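Local coordinates for 2-dehydro-3-deoxy-D-arabinonate dehydratase (Sulfolobus solfataricus, PDB 2Q1D), which catalyses the magnesium-dependent dehydration of 2-dehydro-3-deoxy-D-arabinonate to 2,5-dioxopentanoate in the pentose oxidation pathway that leads from D-arabinonate to 2-oxoglutarate, at residues L141-L146 against T254-V259; M162-A167 against Q180-A185; R134-W139 against R168-E173. All coordinates share one frame; numbering follows the deposited sequence.

Contact 1 of 3, residues L141-L146 against T254-V259; sequences LPEPEL and TGTAIV. With MG (magnesium ion), chain B; DO4 (2,5-dioxopentanoic acid), chain C.
Thr256 packs against the run Glu143-Pro144-Glu145 in the tight half of this contact. Its OG1 donates to Pro144 O (2.8 Å), reaching that oxygen from above the carbonyl plane, 37° out of it. With OG1 anti to the backbone N (chi1 -165°), CG2 is turned toward the metal side and lies against the carboxylate of Glu143. Thr256 CB meets Glu145 CG. Both carboxylates bind the magnesium ion, Glu143 through OE2 at 2.3 Å and Glu145 through OE1. The other oxygen, Glu145 OE2, accepts from Gly255 N at 2.8 Å, met from 61° above the carboxylate plane, and also from Thr253 OG1; with OE1 on the metal, both oxygens of Glu145 are engaged. Asp164, water 3 and atoms O2 and O5 of the bound 2,5-dioxopentanoic acid complete the six-coordinate metal site. Thr256 N steadies the same ligand by donating to its O2 (2.8 Å). One step along, Leu146 O receives two bonds from one residue, Thr254 N at 2.9 Å and Thr254 OG1 at 2.7 Å, while water 2 links Leu146 N to Thr254 OG1 and Gly255 O. The other end is looser: water 1 bridges Pro142 O and Ile258 O, and the solvent-exposed Val259 touches Leu141 through CG1 and CD1 at 4.1 Å. Between the halves, Pro144 CG sits 3.9 Å from Ile258 CB. Leu210 of strand 207-214 covers Pro144 and Ile258, Phe220 and Val224 of strand 217-225 pack on Ile258, and Arg168 of helix 168-173 lies along Leu141, Glu143 and Val259; strand 144-150 itself runs antiparallel to both 156-164 and 250-253.

Contact 2 of 3, residues M162-A167 against Q180-A185; sequences MDDVSA and QSKIYA. With MG (magnesium ion), chain B; DO4 (2,5-dioxopentanoic acid), chain C.
Asp164 and Lys182 form the ionic part of the contact, a salt bridge between side chains that cross at about a right angle. Lys182 NZ lies 3.1 Å from Asp164 OD1 and closer still to OD2, the oxygen that binds the magnesium ion at 1.9 Å, though the very short NZ to OD2 separation is doubtful in detail; Lys118 makes a second salt bridge to OD1. The lysine turns at its second torsion (chi2 -79°) and then runs straight, which carries NZ alongside the metal-bound oxygens.

Side-chain hydrogen bonds fix that amine further. NZ donates to Ser166 OG (2.9 Å) and to O5 of the bound 2,5-dioxopentanoic acid (2.9 Å), an oxygen that itself ligates the magnesium. Ser166 OG in turn donates to Asp164 O at 2.6 Å from above the carbonyl plane, a second-shell bond that positions it beside the lysine.

This is the metal and substrate site of this FAH-family enzyme: Asp164 joins Glu143 and Glu145 as the acidic metal ligands, and Lys182 binds substrate. Asp164 is also the centre of an inverse gamma turn, and three residues on Ala167 is the N-cap of helix 168-173.

A backbone bond joins the N-cap residue to the end of helix 178-182, with Ala167 N donating almost straight to Ser181 O (3.1 Å, 174° at the hydrogen).

Van der Waals contacts line the side away from the metal. Val165 CG1 meets Tyr184 OH at 3.4 Å, a hydroxyl weakly bonded to Ala132 O, and Ala167 CB faces Ser181 CB at 4.2 Å. Beyond them, Gln180, Ile183 and Tyr184 reach the second subunit, where Gln180 bonds to Arg112 and Pro113 of that neighbouring chain.

Contact 3 of 3, residues R134-W139 against R168-E173; sequences RSDSEW and RDLEAE. With DO4 (2,5-dioxopentanoic acid), chain C.
Trp139 offers one face of its indole to Arg168, whose CB stands 3.8 Å from the centroid of the six-membered ring and 14° off its normal, a CH-pi contact. The two side chains lie alongside, pointing the same way, and Trp139 CH2 comes over one face of the Arg168 guanidinium near its rim, the planes inclined by 43°. Trp139 NE1 is hydrogen-bonded to Gly261 O. The Arg134 guanidinium is engaged at its edge instead: NE donates in plane to the syn lone pair of Asp136 OD1 (3.0 Å), and Leu170 CD1 rests 3.8 Å from that NE.

Asp169 supplies the polar grip. Its CG sits between the backbone N and the carbonyl carbon (chi1 58°), which turns the carboxylate onto the loop. There OD2 accepts from Glu138 N at 2.7 Å, approached from above the carboxylate plane. Ser137 OG is hydrogen-bonded to Thr140 OG1 and lies 2.8 Å from Asp169 OD1. The backbone answers with Asp169 N donating to Trp139 O (3.3 Å).

Leu170 CD2 fills in against Asp136 O at 3.9 Å. The carboxylate oxygen of Asp136 not used by Arg134, OD2, forms salt bridges to Arg112 and Arg242 of the second subunit, so the loop is held from that side too.

A type I beta turn, Arg134 to Ser137, and the two residues after it dock on the first turn of helix 168-173. The helix also borders the active-site pocket: Glu171, hydrogen-bonded to Tyr104, places OE2 2.5 Å from the terminal aldehyde oxygen O3 of the bound 2,5-dioxopentanoic acid.

Overall arrangement
Contacts 1 and 2 are buried; contact 3 is only partly buried, its centre about 20 Å from that of the chain. All three touch the bound ligand, but only contacts 1 and 2 share the magnesium ion and water 3. Those two sit on neighbouring antiparallel strands, 144-150 and 156-164, paired through Glu145 N and Met162 O, and their acidic groups converge on the metal. Contact 3 follows directly from contact 2 through helix 168-173. Carboxylates on a metal thus give way outward to a carboxylate gripping a loop and to indole packing. Contacts 2 and 3 also reach the second subunit; contact 1 touches no other chain.

Contact 1 of 3, residues L141-L146 against T254-V259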
loop_
_atom_site.group_PDB
_atom_site.type_symbol
_atom_site.label_atom_id
_atom_site.label_comp_id
_atom_site.label_asym_id
_atom_site.label_seq_id
_atom_site.Cartn_x
_atom_site.Cartn_y
_atom_site.Cartn_z
ATOM N N LEU A 141 0.545 -15.944 -37.870
ATOM C CA LEU A 141 -0.817 -16.446 -37.899
ATOM C C LEU A 141 -1.440 -16.352 -36.526
ATOM O O LEU A 141 -0.754 -16.539 -35.529
ATOM C CB LEU A 141 -0.869 -17.900 -38.379
ATOM C CG LEU A 141 -0.541 -18.251 -39.838
ATOM C CD1 LEU A 141 -0.878 -19.726 -40.128
ATOM C CD2 LEU A 141 -1.255 -17.330 -40.826
ATOM N N PRO A 142 -2.740 -16.034 -36.463
ATOM C CA PRO A 142 -3.427 -16.171 -35.200
ATOM C C PRO A 142 -3.731 -17.640 -34.966
ATOM O O PRO A 142 -3.986 -18.363 -35.931
ATOM C CB PRO A 142 -4.720 -15.389 -35.427
ATOM C CG PRO A 142 -4.962 -15.466 -36.884
ATOM C CD PRO A 142 -3.623 -15.515 -37.527
ATOM N N GLU A 143 -3.684 -18.073 -33.704
ATOM C CA GLU A 143 -4.017 -19.446 -33.329
ATOM C C GLU A 143 -5.184 -19.461 -32.326
ATOM O O GLU A 143 -4.995 -19.222 -31.132
ATOM C CB GLU A 143 -2.792 -20.185 -32.773
ATOM C CG GLU A 143 -1.519 -20.164 -33.650
ATOM C CD GLU A 143 -0.485 -21.243 -33.257
ATOM O OE1 GLU A 143 0.493 -21.448 -34.003
ATOM O OE2 GLU A 143 -0.641 -21.906 -32.207
ATOM N N PRO A 144 -6.407 -19.725 -32.818
ATOM C CA PRO A 144 -7.630 -19.756 -32.005
ATOM C C PRO A 144 -7.669 -20.984 -31.113
ATOM O O PRO A 144 -7.601 -22.113 -31.616
ATOM C CB PRO A 144 -8.734 -19.870 -33.051
ATOM C CG PRO A 144 -8.072 -20.572 -34.206
ATOM C CD PRO A 144 -6.680 -20.016 -34.236
ATOM N N GLU A 145 -7.786 -20.782 -29.803
ATOM C CA GLU A 145 -7.670 -21.895 -28.865
ATOM C C GLU A 145 -8.598 -21.744 -27.691
ATOM O O GLU A 145 -8.886 -20.629 -27.274
ATOM C CB GLU A 145 -6.237 -21.975 -28.356
ATOM C CG GLU A 145 -5.203 -21.921 -29.464
ATOM C CD GLU A 145 -3.796 -22.195 -28.989
ATOM O OE1 GLU A 145 -2.863 -22.066 -29.824
ATOM O OE2 GLU A 145 -3.618 -22.548 -27.795
ATOM N N LEU A 146 -9.064 -22.871 -27.160
ATOM C CA LEU A 146 -9.730 -22.907 -25.852
ATOM C C LEU A 146 -8.677 -22.719 -24.765
ATOM O O LEU A 146 -7.609 -23.354 -24.794
ATOM C CB LEU A 146 -10.444 -24.242 -25.630
ATOM C CG LEU A 146 -11.218 -24.413 -24.321
ATOM C CD1 LEU A 146 -12.383 -23.447 -24.250
ATOM C CD2 LEU A 146 -11.714 -25.834 -24.154
ATOM N N THR A 254 -4.848 -24.322 -24.643
ATOM C CA THR A 254 -4.759 -25.749 -24.933
ATOM C C THR A 254 -4.341 -26.175 -26.353
ATOM O O THR A 254 -4.487 -27.349 -26.691
ATOM C CB THR A 254 -6.075 -26.456 -24.572
ATOM O OG1 THR A 254 -7.129 -25.933 -25.385
ATOM C CG2 THR A 254 -6.408 -26.236 -23.105
ATOM N N GLY A 255 -3.812 -25.257 -27.170
ATOM C CA GLY A 255 -3.399 -25.592 -28.545
ATOM C C GLY A 255 -4.493 -25.407 -29.607
ATOM O O GLY A 255 -5.688 -25.538 -29.315
ATOM N N THR A 256 -4.082 -25.106 -30.844
ATOM C CA THR A 256 -5.024 -24.793 -31.922
ATOM C C THR A 256 -5.180 -25.921 -32.925
ATOM O O THR A 256 -4.257 -26.715 -33.118
ATOM C CB THR A 256 -4.602 -23.533 -32.709
ATOM O OG1 THR A 256 -5.704 -23.079 -33.494
ATOM C CG2 THR A 256 -3.441 -23.828 -33.641
ATOM N N ALA A 257 -6.348 -25.960 -33.570
ATOM C CA ALA A 257 -6.629 -26.881 -34.679
ATOM C C ALA A 257 -6.929 -26.183 -36.029
ATOM O O ALA A 257 -7.275 -26.853 -36.997
ATOM C CB ALA A 257 -7.776 -27.812 -34.311
ATOM N N ILE A 258 -6.803 -24.855 -36.093
ATOM C CA ILE A 258 -7.099 -24.101 -37.317
ATOM C C ILE A 258 -5.873 -23.351 -37.816
ATOM O O ILE A 258 -5.396 -22.421 -37.176
ATOM C CB ILE A 258 -8.269 -23.145 -37.100
ATOM C CG1 ILE A 258 -9.512 -23.946 -36.692
ATOM C CG2 ILE A 258 -8.539 -22.352 -38.364
ATOM C CD1 ILE A 258 -10.587 -23.171 -35.986
ATOM N N VAL A 259 -5.354 -23.767 -38.964
ATOM C CA VAL A 259 -4.069 -23.246 -39.437
ATOM C C VAL A 259 -4.115 -22.784 -40.915
ATOM O O VAL A 259 -3.967 -23.605 -41.822
ATOM C CB VAL A 259 -2.928 -24.300 -39.229
ATOM C CG1 VAL A 259 -1.564 -23.716 -39.561
ATOM C CG2 VAL A 259 -2.930 -24.840 -37.804
HETATM MG MG MG B . -0.750 -22.450 -29.959
HETATM O O3 DO4 C . 5.050 -24.942 -32.465
HETATM C C5 DO4 C . 4.597 -25.301 -31.393
HETATM C C4 DO4 C . 3.364 -24.621 -30.848
HETATM C C3 DO4 C . 2.128 -25.427 -31.230
HETATM C C2 DO4 C . 0.904 -24.632 -30.847
HETATM O O5 DO4 C . 1.024 -23.520 -30.351
HETATM C C1 DO4 C . -0.440 -25.163 -31.057
HETATM O O1 DO4 C . -0.593 -26.306 -31.552
HETATM O O2 DO4 C . -1.407 -24.438 -30.718
HETATM O O HOH W 1 -2.898 -21.077 -36.937
HETATM O O HOH W 2 -7.790 -25.288 -27.984
HETATM O O HOH W 3 -1.068 -22.886 -27.987
#

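Contact 2 of 3, residues M162-A167 against Q180-A185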
loop_
_atom_site.group_PDB
_atom_site.type_symbol
_atom_site.label_atom_id
_atom_site.label_comp_id
_atom_site.label_asym_id
_atom_site.label_seq_id
_atom_site.Cartn_x
_atom_site.Cartn_y
_atom_site.Cartn_z
ATOM N N MET A 162 -8.668 -17.743 -26.312
ATOM C CA MET A 162 -7.363 -17.109 -26.447
ATOM C C MET A 162 -6.866 -17.149 -27.881
ATOM O O MET A 162 -7.132 -18.102 -28.614
ATOM C CB MET A 162 -6.329 -17.751 -25.532
ATOM C CG MET A 162 -4.948 -17.141 -25.685
ATOM S SD MET A 162 -3.934 -17.287 -24.215
ATOM C CE MET A 162 -4.775 -16.205 -23.060
ATOM N N ASP A 163 -6.142 -16.101 -28.264
ATOM C CA ASP A 163 -5.430 -16.040 -29.518
ATOM C C ASP A 163 -3.914 -16.118 -29.228
ATOM O O ASP A 163 -3.271 -15.138 -28.804
ATOM C CB ASP A 163 -5.846 -14.760 -30.263
ATOM C CG ASP A 163 -5.138 -14.568 -31.628
ATOM O OD1 ASP A 163 -4.410 -15.474 -32.114
ATOM O OD2 ASP A 163 -5.314 -13.464 -32.208
ATOM N N ASP A 164 -3.370 -17.311 -29.444
ATOM C CA ASP A 164 -1.944 -17.571 -29.393
ATOM C C ASP A 164 -1.278 -17.063 -30.682
ATOM O O ASP A 164 -0.896 -17.831 -31.554
ATOM C CB ASP A 164 -1.731 -19.078 -29.185
ATOM C CG ASP A 164 -0.261 -19.504 -29.227
ATOM O OD1 ASP A 164 0.669 -18.686 -28.974
ATOM O OD2 ASP A 164 -0.039 -20.703 -29.518
ATOM N N VAL A 165 -1.149 -15.753 -30.804
ATOM C CA VAL A 165 -0.574 -15.149 -32.000
ATOM C C VAL A 165 0.865 -15.636 -32.133
ATOM O O VAL A 165 1.662 -15.463 -31.205
ATOM C CB VAL A 165 -0.609 -13.602 -31.899
ATOM C CG1 VAL A 165 -0.232 -12.937 -33.234
ATOM C CG2 VAL A 165 -1.983 -13.136 -31.391
ATOM N N SER A 166 1.198 -16.248 -33.274
ATOM C CA SER A 166 2.523 -16.870 -33.470
ATOM C C SER A 166 3.187 -16.509 -34.802
ATOM O O SER A 166 2.569 -16.610 -35.863
ATOM C CB SER A 166 2.429 -18.397 -33.354
ATOM O OG SER A 166 1.341 -18.797 -32.530
ATOM N N ALA A 167 4.453 -16.106 -34.730
ATOM C CA ALA A 167 5.261 -15.810 -35.906
ATOM C C ALA A 167 5.774 -17.122 -36.489
ATOM O O ALA A 167 6.954 -17.475 -36.348
ATOM C CB ALA A 167 6.409 -14.905 -35.546
ATOM N N GLN A 180 10.998 -16.579 -29.321
ATOM C CA GLN A 180 10.956 -15.305 -30.044
ATOM C C GLN A 180 9.687 -15.243 -30.878
ATOM O O GLN A 180 9.074 -14.187 -31.011
ATOM C CB GLN A 180 12.186 -15.120 -30.941
ATOM C CG GLN A 180 13.513 -14.982 -30.189
ATOM C CD GLN A 180 14.708 -14.779 -31.126
ATOM O OE1 GLN A 180 14.825 -13.742 -31.794
ATOM N NE2 GLN A 180 15.607 -15.767 -31.173
ATOM N N SER A 181 9.279 -16.395 -31.400
ATOM C CA SER A 181 8.093 -16.475 -32.227
ATOM C C SER A 181 6.809 -16.349 -31.421
ATOM O O SER A 181 5.779 -15.986 -31.974
ATOM C CB SER A 181 8.080 -17.788 -33.003
ATOM O OG SER A 181 7.207 -18.727 -32.406
ATOM N N LYS A 182 6.872 -16.639 -30.121
ATOM C CA LYS A 182 5.669 -16.719 -29.272
ATOM C C LYS A 182 5.460 -15.571 -28.263
ATOM O O LYS A 182 4.318 -15.279 -27.894
ATOM C CB LYS A 182 5.622 -18.068 -28.537
ATOM C CG LYS A 182 5.322 -19.286 -29.420
ATOM C CD LYS A 182 3.842 -19.404 -29.742
ATOM C CE LYS A 182 3.572 -20.678 -30.478
ATOM N NZ LYS A 182 2.128 -20.872 -30.708
ATOM N N ILE A 183 6.552 -14.930 -27.829
ATOM C CA ILE A 183 6.534 -14.006 -26.678
ATOM C C ILE A 183 6.990 -12.629 -27.092
ATOM O O ILE A 183 8.163 -12.450 -27.371
ATOM C CB ILE A 183 7.517 -14.487 -25.529
ATOM C CG1 ILE A 183 7.254 -15.953 -25.133
ATOM C CG2 ILE A 183 7.455 -13.551 -24.303
ATOM C CD1 ILE A 183 8.318 -16.563 -24.199
ATOM N N TYR A 184 6.078 -11.660 -27.102
ATOM C CA TYR A 184 6.401 -10.251 -27.444
ATOM C C TYR A 184 5.151 -9.382 -27.184
ATOM O O TYR A 184 4.041 -9.910 -27.028
ATOM C CB TYR A 184 6.868 -10.100 -28.919
ATOM C CG TYR A 184 5.866 -10.665 -29.901
ATOM C CD1 TYR A 184 4.827 -9.879 -30.386
ATOM C CD2 TYR A 184 5.927 -11.993 -30.307
ATOM C CE1 TYR A 184 3.876 -10.390 -31.270
ATOM C CE2 TYR A 184 4.983 -12.525 -31.188
ATOM C CZ TYR A 184 3.951 -11.713 -31.669
ATOM O OH TYR A 184 2.990 -12.215 -32.534
ATOM N N ALA A 185 5.313 -8.061 -27.151
ATOM C CA ALA A 185 4.186 -7.192 -26.839
ATOM C C ALA A 185 3.029 -7.468 -27.800
ATOM O O ALA A 185 3.205 -7.419 -29.015
ATOM C CB ALA A 185 4.603 -5.745 -26.906
HETATM MG MG MG B . -0.750 -22.450 -29.959
HETATM O O3 DO4 C . 5.050 -24.942 -32.465
HETATM C C5 DO4 C . 4.597 -25.301 -31.393
HETATM C C4 DO4 C . 3.364 -24.621 -30.848
HETATM C C3 DO4 C . 2.128 -25.427 -31.230
HETATM C C2 DO4 C . 0.904 -24.632 -30.847
HETATM O O5 DO4 C . 1.024 -23.520 -30.351
HETATM C C1 DO4 C . -0.440 -25.163 -31.057
HETATM O O1 DO4 C . -0.593 -26.306 -31.552
HETATM O O2 DO4 C . -1.407 -24.438 -30.718
HETATM O O HOH W 3 -1.068 -22.886 -27.987
#

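Contact 3 of 3, residues R134-W139 against R168-E173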
loop_
_atom_site.group_PDB
_atom_site.type_symbol
_atom_site.label_atom_id
_atom_site.label_comp_id
_atom_site.label_asym_id
_atom_site.label_seq_id
_atom_site.Cartn_x
_atom_site.Cartn_y
_atom_site.Cartn_z
ATOM N N ARG A 134 5.253 -9.082 -35.324
ATOM C CA ARG A 134 6.642 -8.659 -35.099
ATOM C C ARG A 134 7.175 -7.923 -36.323
ATOM O O ARG A 134 6.900 -8.303 -37.479
ATOM C CB ARG A 134 7.565 -9.851 -34.796
ATOM C CG ARG A 134 7.267 -10.662 -33.525
ATOM C CD ARG A 134 8.257 -11.840 -33.400
ATOM N NE ARG A 134 9.628 -11.347 -33.450
ATOM C CZ ARG A 134 10.387 -11.139 -32.387
ATOM N NH1 ARG A 134 9.927 -11.435 -31.187
ATOM N NH2 ARG A 134 11.614 -10.657 -32.520
ATOM N N SER A 135 7.951 -6.879 -36.067
ATOM C CA SER A 135 8.541 -6.070 -37.127
ATOM C C SER A 135 9.254 -6.949 -38.152
ATOM O O SER A 135 9.259 -6.647 -39.348
ATOM C CB SER A 135 9.538 -5.080 -36.525
ATOM O OG SER A 135 10.774 -5.718 -36.246
ATOM N N ASP A 136 9.851 -8.036 -37.666
ATOM C CA ASP A 136 10.670 -8.914 -38.485
ATOM C C ASP A 136 10.006 -10.256 -38.820
ATOM O O ASP A 136 10.699 -11.214 -39.177
ATOM C CB ASP A 136 12.032 -9.135 -37.814
ATOM C CG ASP A 136 11.935 -9.860 -36.448
ATOM O OD1 ASP A 136 10.822 -10.233 -35.977
ATOM O OD2 ASP A 136 13.014 -10.059 -35.842
ATOM N N SER A 137 8.684 -10.338 -38.701
ATOM C CA SER A 137 7.990 -11.571 -39.057
ATOM C C SER A 137 7.343 -11.388 -40.399
ATOM O O SER A 137 6.703 -10.364 -40.649
ATOM C CB SER A 137 6.917 -11.955 -38.035
ATOM O OG SER A 137 6.042 -12.949 -38.556
ATOM N N GLU A 138 7.487 -12.397 -41.250
ATOM C CA GLU A 138 6.966 -12.335 -42.605
ATOM C C GLU A 138 5.652 -13.118 -42.764
ATOM O O GLU A 138 4.951 -12.987 -43.772
ATOM C CB GLU A 138 8.050 -12.809 -43.589
ATOM C CG GLU A 138 8.111 -11.994 -44.880
ATOM C CD GLU A 138 7.824 -10.494 -44.659
ATOM O OE1 GLU A 138 8.420 -9.897 -43.726
ATOM O OE2 GLU A 138 7.005 -9.913 -45.417
ATOM N N TRP A 139 5.320 -13.914 -41.749
ATOM C CA TRP A 139 4.178 -14.824 -41.789
ATOM C C TRP A 139 3.749 -15.129 -40.345
ATOM O O TRP A 139 4.214 -16.101 -39.731
ATOM C CB TRP A 139 4.539 -16.104 -42.580
ATOM C CG TRP A 139 3.482 -17.174 -42.613
ATOM C CD1 TRP A 139 2.142 -17.006 -42.846
ATOM C CD2 TRP A 139 3.679 -18.588 -42.422
ATOM N NE1 TRP A 139 1.490 -18.222 -42.798
ATOM C CE2 TRP A 139 2.407 -19.210 -42.539
ATOM C CE3 TRP A 139 4.803 -19.391 -42.157
ATOM C CZ2 TRP A 139 2.229 -20.602 -42.400
ATOM C CZ3 TRP A 139 4.625 -20.783 -42.020
ATOM C CH2 TRP A 139 3.344 -21.368 -42.138
ATOM N N ARG A 168 4.867 -17.832 -37.154
ATOM C CA ARG A 168 5.124 -19.129 -37.755
ATOM C C ARG A 168 6.362 -19.231 -38.646
ATOM O O ARG A 168 6.949 -20.307 -38.768
ATOM C CB ARG A 168 3.893 -19.544 -38.540
ATOM C CG ARG A 168 2.682 -19.775 -37.664
ATOM C CD ARG A 168 2.899 -20.973 -36.724
ATOM N NE ARG A 168 3.440 -22.120 -37.448
ATOM C CZ ARG A 168 2.715 -22.950 -38.191
ATOM N NH1 ARG A 168 1.400 -22.786 -38.310
ATOM N NH2 ARG A 168 3.315 -23.951 -38.816
ATOM N N ASP A 169 6.753 -18.129 -39.277
ATOM C CA ASP A 169 7.909 -18.158 -40.173
ATOM C C ASP A 169 9.219 -18.269 -39.416
ATOM O O ASP A 169 10.117 -19.006 -39.824
ATOM C CB ASP A 169 7.918 -16.964 -41.147
ATOM C CG ASP A 169 7.917 -15.608 -40.447
ATOM O OD1 ASP A 169 7.103 -15.391 -39.501
ATOM O OD2 ASP A 169 8.729 -14.752 -40.880
ATOM N N LEU A 170 9.311 -17.557 -38.297
ATOM C CA LEU A 170 10.486 -17.620 -37.440
ATOM C C LEU A 170 10.642 -19.006 -36.799
ATOM O O LEU A 170 11.767 -19.473 -36.558
ATOM C CB LEU A 170 10.431 -16.526 -36.379
ATOM C CG LEU A 170 10.487 -15.072 -36.859
ATOM C CD1 LEU A 170 10.788 -14.154 -35.683
ATOM C CD2 LEU A 170 11.521 -14.858 -37.958
ATOM N N GLU A 171 9.513 -19.661 -36.545
ATOM C CA GLU A 171 9.509 -20.994 -35.968
ATOM C C GLU A 171 9.944 -22.062 -36.969
ATOM O O GLU A 171 10.764 -22.923 -36.649
ATOM C CB GLU A 171 8.122 -21.319 -35.419
ATOM C CG GLU A 171 7.894 -22.776 -35.084
ATOM C CD GLU A 171 6.441 -23.070 -34.769
ATOM O OE1 GLU A 171 5.636 -22.116 -34.674
ATOM O OE2 GLU A 171 6.098 -24.259 -34.607
ATOM N N ALA A 172 9.381 -22.021 -38.173
ATOM C CA ALA A 172 9.683 -23.019 -39.194
ATOM C C ALA A 172 11.133 -22.896 -39.637
ATOM O O ALA A 172 11.732 -23.862 -40.123
ATOM C CB ALA A 172 8.742 -22.871 -40.378
ATOM N N GLU A 173 11.697 -21.709 -39.450
ATOM C CA GLU A 173 13.101 -21.477 -39.742
ATOM C C GLU A 173 14.031 -22.260 -38.796
ATOM O O GLU A 173 15.103 -22.708 -39.208
ATOM C CB GLU A 173 13.398 -19.991 -39.670
ATOM C CG GLU A 173 14.700 -19.598 -40.302
ATOM C CD GLU A 173 14.976 -18.123 -40.131
ATOM O OE1 GLU A 173 13.999 -17.331 -40.215
ATOM O OE2 GLU A 173 16.161 -17.759 -39.897
HETATM O O3 DO4 C . 5.050 -24.942 -32.465
HETATM C C5 DO4 C . 4.597 -25.301 -31.393
HETATM C C4 DO4 C . 3.364 -24.621 -30.848
HETATM C C3 DO4 C . 2.128 -25.427 -31.230
HETATM C C2 DO4 C . 0.904 -24.632 -30.847
HETATM O O5 DO4 C . 1.024 -23.520 -30.351
HETATM C C1 DO4 C . -0.440 -25.163 -31.057
HETATM O O1 DO4 C . -0.593 -26.306 -31.552
HETATM O O2 DO4 C . -1.407 -24.438 -30.718
#